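PDB 1WZN: SAM-dependent methyltransferase from Pyrococcus horikoshii, which probably transfers a methyl group from S-adenosylmethionine to an acceptor not yet identified, and is held here with the product S-adenosyl-L-homocysteine. Local coordinates for residues Q94-F102 with F119-K130. Numbering follows the deposited sequence.
Sequences QGDVLEIAF and FDEEDLRKLFSK. With MG (magnesium ion), chain E; SAH (S-adenosyl-L-homocysteine), chain F.
L98 packs against D123 and L127 of helix 121-134, and the two branches of its side chain divide the work. CD2 reaches the backbone, 3.4 Å from D123 O and against CB of L127, while CD1 rests on the carboxylate carbon of D123 at 3.7 Å. L98 CG comes to CE1 of F119, 4.0 Å away and oblique to the ring. The carbonyl oxygen of L98 is approached by the CE methylenes of two lysines, beside their ammonium groups, with K126 CE at 3.2 Å from L98 O and CE of K130 also close by.

K130 carries the far end of the contact. Its chain bends at chi2 (-67°) and again further out, which turns NZ back to I100 O for a 3.0 Å hydrogen bond nearly in line with the carbonyl; its CB meanwhile packs on CG1 of I100. A water that donates to both K130 O and F102 O adds a second link between the helix and the loop.

This is the Rossmann-like fold of class I methyltransferases: the loop after strand 91-94 packs against the helix that follows strand 106-111, and the adenine of S-adenosyl-L-homocysteine lies against D96, V97 and F119. V97 N donates to SAH N1, and D96 OD1 accepts from SAH N6 at 2.9 Å, the pair reading the Watson-Crick edge of the base. The same OD1 takes the amide of L98 in an Asx turn, met 45° out of the carboxylate plane. Replaced by alanine, D96 would lose its carboxylate, which is likely to leave the adenine amino group without this acceptor and the L98 amide without its mate, freeing the turn to shift. V97 CG2 closes on F119 CZ at 3.4 Å, and SAH N6 lies at the edge of that ring, while L48 and L69 of the central sheet back V97 and I100.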
ATOM      1  N   GLN A  94     -21.946 -29.724 -26.525  1.00 17.33           N
ATOM      2  CA  GLN A  94     -20.518 -29.612 -26.252  1.00 18.82           C
ATOM      3  C   GLN A  94     -19.854 -29.193 -27.549  1.00 19.28           C
ATOM      4  O   GLN A  94     -20.222 -29.669 -28.628  1.00 16.95           O
ATOM      5  CB  GLN A  94     -19.939 -30.951 -25.790  1.00 20.07           C
ATOM      6  CG  GLN A  94     -18.448 -30.905 -25.391  1.00 21.38           C
ATOM      7  CD  GLN A  94     -17.505 -30.787 -26.581  1.00 25.30           C
ATOM      8  OE1 GLN A  94     -17.702 -31.440 -27.608  1.00 24.22           O
ATOM      9  NE2 GLN A  94     -16.463 -29.964 -26.441  1.00 24.80           N
ATOM     10  N   GLY A  95     -18.883 -28.294 -27.449  1.00 17.21           N
ATOM     11  CA  GLY A  95     -18.187 -27.837 -28.633  1.00 17.77           C
ATOM     12  C   GLY A  95     -17.438 -26.548 -28.371  1.00 18.40           C
ATOM     13  O   GLY A  95     -17.641 -25.893 -27.346  1.00 17.70           O
ATOM     14  N   ASP A  96     -16.573 -26.192 -29.311  1.00 18.04           N
ATOM     15  CA  ASP A  96     -15.766 -24.979 -29.240  1.00 17.80           C
ATOM     16  C   ASP A  96     -16.577 -23.853 -29.887  1.00 18.00           C
ATOM     17  O   ASP A  96     -17.108 -24.025 -30.993  1.00 17.06           O
ATOM     18  CB  ASP A  96     -14.473 -25.210 -30.031  1.00 19.68           C
ATOM     19  CG  ASP A  96     -13.451 -24.103 -29.844  1.00 22.59           C
ATOM     20  OD1 ASP A  96     -13.838 -22.941 -29.606  1.00 19.88           O
ATOM     21  OD2 ASP A  96     -12.246 -24.404 -29.963  1.00 27.87           O
ATOM     22  N   VAL A  97     -16.684 -22.712 -29.211  1.00 15.91           N
ATOM     23  CA  VAL A  97     -17.430 -21.584 -29.762  1.00 16.48           C
ATOM     24  C   VAL A  97     -16.825 -21.094 -31.077  1.00 18.56           C
ATOM     25  O   VAL A  97     -17.532 -20.526 -31.913  1.00 18.66           O
ATOM     26  CB  VAL A  97     -17.486 -20.368 -28.789  1.00 16.01           C
ATOM     27  CG1 VAL A  97     -18.237 -20.742 -27.517  1.00 16.95           C
ATOM     28  CG2 VAL A  97     -16.081 -19.877 -28.464  1.00 14.58           C
ATOM     29  N   LEU A  98     -15.524 -21.310 -31.264  1.00 17.78           N
ATOM     30  CA  LEU A  98     -14.864 -20.865 -32.490  1.00 19.97           C
ATOM     31  C   LEU A  98     -15.194 -21.750 -33.682  1.00 20.42           C
ATOM     32  O   LEU A  98     -14.810 -21.450 -34.814  1.00 22.97           O
ATOM     33  CB  LEU A  98     -13.348 -20.822 -32.293  1.00 18.44           C
ATOM     34  CG  LEU A  98     -12.848 -19.881 -31.195  1.00 18.39           C
ATOM     35  CD1 LEU A  98     -11.332 -19.969 -31.099  1.00 18.92           C
ATOM     36  CD2 LEU A  98     -13.282 -18.452 -31.493  1.00 18.75           C
ATOM     37  N   GLU A  99     -15.908 -22.838 -33.429  1.00 21.22           N
ATOM     38  CA  GLU A  99     -16.264 -23.767 -34.490  1.00 22.13           C
ATOM     39  C   GLU A  99     -17.761 -23.873 -34.747  1.00 22.01           C
ATOM     40  O   GLU A  99     -18.203 -24.791 -35.437  1.00 21.16           O
ATOM     41  CB  GLU A  99     -15.704 -25.155 -34.168  1.00 25.05           C
ATOM     42  CG  GLU A  99     -14.188 -25.255 -34.268  1.00 29.81           C
ATOM     43  CD  GLU A  99     -13.642 -26.528 -33.641  1.00 35.24           C
ATOM     44  OE1 GLU A  99     -14.368 -27.544 -33.614  1.00 36.54           O
ATOM     45  OE2 GLU A  99     -12.477 -26.516 -33.183  1.00 38.38           O
ATOM     46  N   ILE A 100     -18.550 -22.955 -34.196  1.00 20.67           N
ATOM     47  CA  ILE A 100     -19.985 -23.031 -34.430  1.00 18.81           C
ATOM     48  C   ILE A 100     -20.252 -22.812 -35.913  1.00 20.69           C
ATOM     49  O   ILE A 100     -19.473 -22.147 -36.602  1.00 18.73           O
ATOM     50  CB  ILE A 100     -20.781 -21.986 -33.610  1.00 18.47           C
ATOM     51  CG1 ILE A 100     -20.341 -20.564 -33.975  1.00 18.46           C
ATOM     52  CG2 ILE A 100     -20.607 -22.262 -32.116  1.00 18.43           C
ATOM     53  CD1 ILE A 100     -21.168 -19.480 -33.290  1.00 16.70           C
ATOM     54  N   ALA A 101     -21.351 -23.375 -36.404  1.00 19.23           N
ATOM     55  CA  ALA A 101     -21.695 -23.240 -37.814  1.00 21.79           C
ATOM     56  C   ALA A 101     -23.168 -22.907 -38.023  1.00 21.95           C
ATOM     57  O   ALA A 101     -23.739 -23.197 -39.078  1.00 24.20           O
ATOM     58  CB  ALA A 101     -21.337 -24.525 -38.557  1.00 22.65           C
ATOM     59  N   PHE A 102     -23.781 -22.293 -37.018  1.00 20.45           N
ATOM     60  CA  PHE A 102     -25.183 -21.917 -37.110  1.00 20.41           C
ATOM     61  C   PHE A 102     -25.323 -20.833 -38.166  1.00 21.37           C
ATOM     62  O   PHE A 102     -24.463 -19.959 -38.288  1.00 20.16           O
ATOM     63  CB  PHE A 102     -25.676 -21.412 -35.757  1.00 20.85           C
ATOM     64  CG  PHE A 102     -25.557 -22.431 -34.665  1.00 21.03           C
ATOM     65  CD1 PHE A 102     -26.343 -23.582 -34.686  1.00 21.69           C
ATOM     66  CD2 PHE A 102     -24.649 -22.257 -33.631  1.00 20.02           C
ATOM     67  CE1 PHE A 102     -26.223 -24.545 -33.688  1.00 22.79           C
ATOM     68  CE2 PHE A 102     -24.517 -23.209 -32.632  1.00 21.28           C
ATOM     69  CZ  PHE A 102     -25.308 -24.360 -32.658  1.00 23.45           C
ATOM     70  N   PHE A 119      -9.966 -15.365 -25.352  1.00 19.12           N
ATOM     71  CA  PHE A 119      -9.564 -15.292 -26.756  1.00 20.51           C
ATOM     72  C   PHE A 119      -8.663 -14.121 -27.116  1.00 21.18           C
ATOM     73  O   PHE A 119      -8.922 -12.992 -26.698  1.00 20.68           O
ATOM     74  CB  PHE A 119     -10.826 -15.234 -27.620  1.00 19.86           C
ATOM     75  CG  PHE A 119     -11.806 -16.321 -27.311  1.00 20.38           C
ATOM     76  CD1 PHE A 119     -11.564 -17.623 -27.720  1.00 20.34           C
ATOM     77  CD2 PHE A 119     -12.950 -16.054 -26.560  1.00 20.76           C
ATOM     78  CE1 PHE A 119     -12.449 -18.652 -27.385  1.00 23.16           C
ATOM     79  CE2 PHE A 119     -13.838 -17.075 -26.220  1.00 20.44           C
ATOM     80  CZ  PHE A 119     -13.587 -18.373 -26.633  1.00 20.93           C
ATOM     81  N   ASP A 120      -7.609 -14.385 -27.893  1.00 21.35           N
ATOM     82  CA  ASP A 120      -6.720 -13.304 -28.313  1.00 22.13           C
ATOM     83  C   ASP A 120      -7.398 -12.558 -29.458  1.00 23.54           C
ATOM     84  O   ASP A 120      -8.501 -12.928 -29.866  1.00 20.96           O
ATOM     85  CB  ASP A 120      -5.323 -13.815 -28.739  1.00 22.38           C
ATOM     86  CG  ASP A 120      -5.362 -14.862 -29.854  1.00 25.67           C
ATOM     87  OD1 ASP A 120      -6.303 -14.885 -30.678  1.00 21.62           O
ATOM     88  OD2 ASP A 120      -4.403 -15.661 -29.914  1.00 28.47           O
ATOM     89  N   GLU A 121      -6.753 -11.518 -29.976  1.00 23.09           N
ATOM     90  CA  GLU A 121      -7.357 -10.718 -31.038  1.00 24.56           C
ATOM     91  C   GLU A 121      -7.866 -11.511 -32.239  1.00 23.45           C
ATOM     92  O   GLU A 121      -9.003 -11.321 -32.673  1.00 23.10           O
ATOM     93  CB  GLU A 121      -6.381  -9.641 -31.525  1.00 27.69           C
ATOM     94  CG  GLU A 121      -7.042  -8.594 -32.405  1.00 28.52           C
ATOM     95  CD  GLU A 121      -6.076  -7.534 -32.902  1.00 32.36           C
ATOM     96  OE1 GLU A 121      -5.168  -7.870 -33.692  1.00 33.56           O
ATOM     97  OE2 GLU A 121      -6.224  -6.363 -32.500  1.00 33.36           O
ATOM     98  N   GLU A 122      -7.028 -12.388 -32.778  1.00 21.89           N
ATOM     99  CA  GLU A 122      -7.402 -13.185 -33.942  1.00 24.16           C
ATOM    100  C   GLU A 122      -8.614 -14.083 -33.667  1.00 23.65           C
ATOM    101  O   GLU A 122      -9.541 -14.155 -34.475  1.00 21.38           O
ATOM    102  CB  GLU A 122      -6.210 -14.036 -34.390  1.00 27.75           C
ATOM    103  CG  GLU A 122      -4.965 -13.236 -34.826  1.00 34.22           C
ATOM    104  CD  GLU A 122      -4.406 -12.313 -33.737  1.00 38.19           C
ATOM    105  OE1 GLU A 122      -4.272 -12.757 -32.571  1.00 34.98           O
ATOM    106  OE2 GLU A 122      -4.083 -11.142 -34.055  1.00 40.08           O
ATOM    107  N   ASP A 123      -8.603 -14.772 -32.530  1.00 22.01           N
ATOM    108  CA  ASP A 123      -9.714 -15.651 -32.179  1.00 22.73           C
ATOM    109  C   ASP A 123     -10.976 -14.862 -31.860  1.00 20.22           C
ATOM    110  O   ASP A 123     -12.084 -15.334 -32.103  1.00 19.09           O
ATOM    111  CB  ASP A 123      -9.345 -16.550 -30.993  1.00 22.58           C
ATOM    112  CG  ASP A 123      -8.431 -17.693 -31.392  1.00 26.07           C
ATOM    113  OD1 ASP A 123      -8.326 -17.975 -32.604  1.00 27.75           O
ATOM    114  OD2 ASP A 123      -7.830 -18.326 -30.501  1.00 28.59           O
ATOM    115  N   LEU A 124     -10.817 -13.659 -31.315  1.00 20.65           N
ATOM    116  CA  LEU A 124     -11.978 -12.844 -30.987  1.00 21.18           C
ATOM    117  C   LEU A 124     -12.654 -12.393 -32.285  1.00 23.13           C
ATOM    118  O   LEU A 124     -13.885 -12.367 -32.375  1.00 21.01           O
ATOM    119  CB  LEU A 124     -11.567 -11.632 -30.134  1.00 21.24           C
ATOM    120  CG  LEU A 124     -12.686 -10.890 -29.398  1.00 22.90           C
ATOM    121  CD1 LEU A 124     -13.510 -11.872 -28.556  1.00 22.21           C
ATOM    122  CD2 LEU A 124     -12.086  -9.803 -28.516  1.00 20.94           C
ATOM    123  N   ARG A 125     -11.859 -12.051 -33.298  1.00 21.70           N
ATOM    124  CA  ARG A 125     -12.439 -11.640 -34.576  1.00 23.03           C
ATOM    125  C   ARG A 125     -13.176 -12.827 -35.184  1.00 22.70           C
ATOM    126  O   ARG A 125     -14.254 -12.670 -35.764  1.00 22.38           O
ATOM    127  CB  ARG A 125     -11.363 -11.172 -35.560  1.00 26.01           C
ATOM    128  CG  ARG A 125     -10.677  -9.864 -35.198  1.00 31.70           C
ATOM    129  CD  ARG A 125      -9.880  -9.343 -36.386  1.00 36.33           C
ATOM    130  NE  ARG A 125      -9.280  -8.037 -36.123  1.00 42.78           N
ATOM    131  CZ  ARG A 125      -8.824  -7.220 -37.068  1.00 44.15           C
ATOM    132  NH1 ARG A 125      -8.902  -7.571 -38.345  1.00 45.09           N
ATOM    133  NH2 ARG A 125      -8.286  -6.054 -36.741  1.00 45.13           N
ATOM    134  N   LYS A 126     -12.590 -14.012 -35.051  1.00 21.90           N
ATOM    135  CA  LYS A 126     -13.198 -15.223 -35.589  1.00 24.41           C
ATOM    136  C   LYS A 126     -14.526 -15.482 -34.887  1.00 21.85           C
ATOM    137  O   LYS A 126     -15.509 -15.870 -35.517  1.00 19.41           O
ATOM    138  CB  LYS A 126     -12.274 -16.426 -35.393  1.00 24.65           C
ATOM    139  CG  LYS A 126     -12.850 -17.729 -35.940  1.00 30.94           C
ATOM    140  CD  LYS A 126     -11.873 -18.890 -35.804  1.00 36.18           C
ATOM    141  CE  LYS A 126     -12.415 -20.142 -36.481  1.00 39.73           C
ATOM    142  NZ  LYS A 126     -11.477 -21.302 -36.370  1.00 42.58           N
ATOM    143  N   LEU A 127     -14.538 -15.277 -33.574  1.00 19.85           N
ATOM    144  CA  LEU A 127     -15.750 -15.471 -32.782  1.00 18.49           C
ATOM    145  C   LEU A 127     -16.860 -14.522 -33.226  1.00 18.28           C
ATOM    146  O   LEU A 127     -17.987 -14.950 -33.475  1.00 18.38           O
ATOM    147  CB  LEU A 127     -15.459 -15.236 -31.292  1.00 18.61           C
ATOM    148  CG  LEU A 127     -16.679 -15.274 -30.355  1.00 18.51           C
ATOM    149  CD1 LEU A 127     -17.333 -16.652 -30.414  1.00 18.79           C
ATOM    150  CD2 LEU A 127     -16.243 -14.952 -28.930  1.00 20.25           C
ATOM    151  N   PHE A 128     -16.546 -13.233 -33.306  1.00 16.11           N
ATOM    152  CA  PHE A 128     -17.529 -12.236 -33.707  1.00 17.18           C
ATOM    153  C   PHE A 128     -18.069 -12.541 -35.099  1.00 19.65           C
ATOM    154  O   PHE A 128     -19.249 -12.327 -35.375  1.00 19.15           O
ATOM    155  CB  PHE A 128     -16.924 -10.825 -33.698  1.00 18.50           C
ATOM    156  CG  PHE A 128     -16.581 -10.302 -32.322  1.00 19.90           C
ATOM    157  CD1 PHE A 128     -17.156 -10.844 -31.179  1.00 19.22           C
ATOM    158  CD2 PHE A 128     -15.703  -9.232 -32.179  1.00 21.28           C
ATOM    159  CE1 PHE A 128     -16.863 -10.327 -29.914  1.00 21.28           C
ATOM    160  CE2 PHE A 128     -15.406  -8.711 -30.925  1.00 21.74           C
ATOM    161  CZ  PHE A 128     -15.986  -9.259 -29.790  1.00 19.90           C
ATOM    162  N   SER A 129     -17.198 -13.027 -35.977  1.00 20.04           N
ATOM    163  CA  SER A 129     -17.607 -13.361 -37.336  1.00 22.65           C
ATOM    164  C   SER A 129     -18.615 -14.515 -37.315  1.00 21.71           C
ATOM    165  O   SER A 129     -19.629 -14.475 -38.019  1.00 22.34           O
ATOM    166  CB  SER A 129     -16.390 -13.758 -38.173  1.00 24.35           C
ATOM    167  OG  SER A 129     -16.761 -13.928 -39.529  1.00 29.75           O
ATOM    168  N   LYS A 130     -18.334 -15.538 -36.511  1.00 19.38           N
ATOM    169  CA  LYS A 130     -19.227 -16.691 -36.400  1.00 21.10           C
ATOM    170  C   LYS A 130     -20.552 -16.305 -35.743  1.00 20.42           C
ATOM    171  O   LYS A 130     -21.606 -16.843 -36.093  1.00 19.91           O
ATOM    172  CB  LYS A 130     -18.568 -17.815 -35.592  1.00 21.89           C
ATOM    173  CG  LYS A 130     -17.235 -18.300 -36.139  1.00 29.11           C
ATOM    174  CD  LYS A 130     -17.400 -18.997 -37.475  1.00 31.85           C
ATOM    175  CE  LYS A 130     -16.524 -20.238 -37.564  1.00 34.99           C
ATOM    176  NZ  LYS A 130     -17.160 -21.297 -38.392  1.00 39.44           N
TER
HETATM  177 MG    MG E1007      -3.476 -16.667 -31.854  1.00 49.53          MG
HETATM  178  N   SAH F1001     -21.399 -18.305 -19.055  1.00 16.53           N
HETATM  179  CA  SAH F1001     -21.181 -19.029 -17.731  1.00 16.95           C
HETATM  180  CB  SAH F1001     -19.791 -19.541 -17.469  1.00 18.90           C
HETATM  181  CG  SAH F1001     -18.603 -18.596 -17.381  1.00 17.92           C
HETATM  182  SD  SAH F1001     -17.116 -19.670 -17.144  1.00 17.57           S
HETATM  183  C   SAH F1001     -21.656 -18.018 -16.593  1.00 18.08           C
HETATM  184  O   SAH F1001     -22.092 -16.893 -16.903  1.00 17.25           O
HETATM  185  OXT SAH F1001     -21.565 -18.457 -15.379  1.00 20.54           O
HETATM  186  C5' SAH F1001     -16.312 -19.648 -18.700  1.00 16.16           C
HETATM  187  C4' SAH F1001     -16.803 -20.864 -19.626  1.00 15.87           C
HETATM  188  O4' SAH F1001     -16.018 -20.693 -20.812  1.00 17.24           O
HETATM  189  C3' SAH F1001     -16.453 -22.252 -19.140  1.00 17.57           C
HETATM  190  O3' SAH F1001     -17.637 -23.022 -18.929  1.00 16.94           O
HETATM  191  C2' SAH F1001     -15.501 -22.802 -20.282  1.00 15.43           C
HETATM  192  O2' SAH F1001     -15.616 -24.208 -20.455  1.00 18.24           O
HETATM  193  C1' SAH F1001     -15.943 -21.986 -21.484  1.00 15.89           C
HETATM  194  N9  SAH F1001     -15.095 -21.880 -22.519  1.00 17.41           N
HETATM  195  C8  SAH F1001     -13.801 -21.388 -22.635  1.00 17.36           C
HETATM  196  N7  SAH F1001     -13.290 -21.445 -23.821  1.00 17.55           N
HETATM  197  C5  SAH F1001     -14.315 -22.031 -24.615  1.00 17.74           C
HETATM  198  C6  SAH F1001     -14.359 -22.354 -26.012  1.00 17.62           C
HETATM  199  N6  SAH F1001     -13.346 -22.133 -26.861  1.00 17.64           N
HETATM  200  N1  SAH F1001     -15.543 -22.920 -26.438  1.00 15.44           N
HETATM  201  C2  SAH F1001     -16.598 -23.162 -25.607  1.00 17.18           C
HETATM  202  N3  SAH F1001     -16.592 -22.864 -24.260  1.00 16.44           N
HETATM  203  C4  SAH F1001     -15.424 -22.305 -23.836  1.00 16.93           C
HETATM  204  O   HOH W   1     -22.252 -19.489 -36.894  1.00 21.27           O
HETATM  205  O   HOH W   2      -5.394 -16.726 -32.398  1.00 32.58           O
HETATM  206  O   HOH W   3      -2.910 -14.898 -32.830  1.00 41.93           O